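Glycerol kinase, putative (Plasmodium falciparum, PDB 2W41) probably catalyses the ATP-dependent phosphorylation of glycerol to sn-glycerol 3-phosphate, a step of glycerol degradation, and binds ADP. Local coordinates at residues F4-V9 against Y75-I80. Sequence-based numbering, arbitrary orientation.
Sequences FGSMNV and YTSVII. With EDO (1,2-ethanediol), chain Q.
Met7 folds its side chain along one face of the Tyr75 ring, a compact example of how a Met-aromatic contact can pack the start of one strand against the residue that leads into its parallel neighbour. Met7 CB lies over the face, offset toward the rim and 4.0 Å from the centroid of the Tyr75 ring, in a CH-pi contact; SD stands obliquely over the same ring. CG is anti to the backbone N (chi1 -176°), and bends at chi2 and chi3 then bring Met7 CE back to the phenol end, 3.3 Å from Tyr75 OH. Gly5 O sits at the edge of this ring, in its plane.

That carbonyl oxygen also accepts two backbone donors from the same face of its plane, Thr76 N at 2.6 Å and Ser77 N at 3.1 Å from Gly5 O, the second well above the plane. In return, Gly5 N donates to Thr76 OG1 at 2.8 Å, so backbone and hydroxyl bonds tie together the residues leading into the two strands. Beyond them the pairing becomes regular: Met7 N to Ser77 O, Ile79 N to Met7 O (2.8 Å, 173° at the hydrogen) and Val9 N to Ile79 O. Strands 6-15 and 77-87 are parallel neighbours in the middle of the sheet, the first and fourth strands of the β-β-β-α-β-α-β-α fold of the actin/Hsp70/sugar-kinase superfamily, joined through helix 53-74; their pairing begins here at outer, partly exposed ends, away from the nucleotide site.

On the sheet face shared with Met7, Val9 CG2 meets Ile80 CG1 at 3.6 Å. Helix 53-74 backs this face through Leu71 against Val78 and Ile68 against Ile80, while Val32 touches both Met7 and Val9. On the edge of strand 77-87 turned from strand 6-15, Ile80 N donates to O2 of an ethanediol, probably from the crystallisation liquor, at 2.7 Å.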
loop_
_atom_site.group_PDB
_atom_site.type_symbol
_atom_site.label_atom_id
_atom_site.label_comp_id
_atom_site.label_asym_id
_atom_site.label_seq_id
_atom_site.Cartn_x
_atom_site.Cartn_y
_atom_site.Cartn_z
ATOM N N PHE B 4 -55.485 19.398 -12.612
ATOM C CA PHE B 4 -54.592 20.341 -12.010
ATOM C C PHE B 4 -54.162 21.432 -12.974
ATOM O O PHE B 4 -53.127 22.048 -12.788
ATOM C CB PHE B 4 -53.405 19.610 -11.362
ATOM C CG PHE B 4 -53.775 18.838 -10.129
ATOM C CD1 PHE B 4 -54.837 19.253 -9.312
ATOM C CD2 PHE B 4 -53.055 17.714 -9.755
ATOM C CE1 PHE B 4 -55.198 18.543 -8.143
ATOM C CE2 PHE B 4 -53.396 16.999 -8.573
ATOM C CZ PHE B 4 -54.468 17.421 -7.778
ATOM N N GLY B 5 -54.974 21.699 -13.984
ATOM C CA GLY B 5 -54.795 22.895 -14.798
ATOM C C GLY B 5 -53.766 22.795 -15.905
ATOM O O GLY B 5 -53.432 21.698 -16.360
ATOM N N SER B 6 -53.291 23.967 -16.327
ATOM C CA SER B 6 -52.321 24.145 -17.410
ATOM C C SER B 6 -50.853 23.820 -16.996
ATOM O O SER B 6 -50.431 24.113 -15.848
ATOM C CB SER B 6 -52.411 25.589 -17.977
ATOM O OG SER B 6 -53.511 25.797 -18.885
ATOM N N MET B 7 -50.094 23.247 -17.947
ATOM C CA MET B 7 -48.683 22.851 -17.789
ATOM C C MET B 7 -47.900 22.942 -19.121
ATOM O O MET B 7 -48.044 22.082 -20.006
ATOM C CB MET B 7 -48.620 21.402 -17.261
ATOM C CG MET B 7 -47.194 20.852 -16.943
ATOM S SD MET B 7 -46.201 21.989 -15.915
ATOM C CE MET B 7 -46.680 21.519 -14.255
ATOM N N ASN B 8 -47.072 23.966 -19.260
ATOM C CA ASN B 8 -46.100 24.046 -20.352
ATOM C C ASN B 8 -44.742 23.391 -20.047
ATOM O O ASN B 8 -44.044 23.776 -19.079
ATOM C CB ASN B 8 -45.842 25.495 -20.685
ATOM C CG ASN B 8 -47.111 26.254 -21.033
ATOM O OD1 ASN B 8 -48.105 25.667 -21.454
ATOM N ND2 ASN B 8 -47.066 27.588 -20.878
ATOM N N VAL B 9 -44.356 22.416 -20.873
ATOM C CA VAL B 9 -43.109 21.716 -20.624
ATOM C C VAL B 9 -42.142 21.649 -21.820
ATOM O O VAL B 9 -42.531 21.734 -22.990
ATOM C CB VAL B 9 -43.299 20.297 -19.962
ATOM C CG1 VAL B 9 -44.177 20.358 -18.738
ATOM C CG2 VAL B 9 -43.834 19.295 -20.930
ATOM N N TYR B 75 -52.674 16.864 -15.178
ATOM C CA TYR B 75 -53.016 18.196 -15.663
ATOM C C TYR B 75 -54.213 18.267 -16.644
ATOM O O TYR B 75 -54.625 17.267 -17.251
ATOM C CB TYR B 75 -51.768 18.875 -16.240
ATOM C CG TYR B 75 -50.702 18.992 -15.196
ATOM C CD1 TYR B 75 -50.655 20.108 -14.346
ATOM C CD2 TYR B 75 -49.781 17.955 -14.998
ATOM C CE1 TYR B 75 -49.718 20.204 -13.333
ATOM C CE2 TYR B 75 -48.814 18.042 -13.990
ATOM C CZ TYR B 75 -48.792 19.172 -13.166
ATOM O OH TYR B 75 -47.834 19.278 -12.180
ATOM N N THR B 76 -54.758 19.473 -16.781
ATOM C CA THR B 76 -55.923 19.730 -17.644
ATOM C C THR B 76 -55.527 20.108 -19.076
ATOM O O THR B 76 -56.188 19.677 -20.014
ATOM C CB THR B 76 -56.850 20.847 -17.032
ATOM O OG1 THR B 76 -57.010 20.626 -15.626
ATOM C CG2 THR B 76 -58.210 20.875 -17.688
ATOM N N SER B 77 -54.454 20.898 -19.222
ATOM C CA SER B 77 -53.920 21.323 -20.521
ATOM C C SER B 77 -52.401 21.147 -20.530
ATOM O O SER B 77 -51.674 22.042 -20.085
ATOM C CB SER B 77 -54.346 22.777 -20.811
ATOM O OG SER B 77 -53.619 23.417 -21.858
ATOM N N VAL B 78 -51.943 19.975 -20.997
ATOM C CA VAL B 78 -50.516 19.657 -21.133
ATOM C C VAL B 78 -49.968 20.164 -22.479
ATOM O O VAL B 78 -50.415 19.716 -23.542
ATOM C CB VAL B 78 -50.197 18.121 -20.983
ATOM C CG1 VAL B 78 -48.694 17.846 -21.279
ATOM C CG2 VAL B 78 -50.578 17.581 -19.580
ATOM N N ILE B 79 -48.997 21.084 -22.450
ATOM C CA ILE B 79 -48.343 21.503 -23.701
ATOM C C ILE B 79 -46.838 21.248 -23.700
ATOM O O ILE B 79 -46.093 21.859 -22.915
ATOM C CB ILE B 79 -48.737 22.954 -24.133
ATOM C CG1 ILE B 79 -50.239 22.978 -24.422
ATOM C CG2 ILE B 79 -47.988 23.386 -25.413
ATOM C CD1 ILE B 79 -50.762 24.262 -25.027
ATOM N N ILE B 80 -46.401 20.330 -24.572
ATOM C CA ILE B 80 -44.956 20.094 -24.790
ATOM C C ILE B 80 -44.536 21.007 -25.905
ATOM O O ILE B 80 -44.818 20.716 -27.054
ATOM C CB ILE B 80 -44.612 18.626 -25.163
ATOM C CG1 ILE B 80 -44.852 17.718 -23.970
ATOM C CG2 ILE B 80 -43.147 18.508 -25.560
ATOM C CD1 ILE B 80 -44.868 16.283 -24.310
HETATM C C1 EDO Q . -49.582 17.276 -27.087
HETATM O O1 EDO Q . -50.176 17.151 -25.785
HETATM C C2 EDO Q . -48.960 18.661 -27.279
HETATM O O2 EDO Q . -48.069 18.931 -26.193
#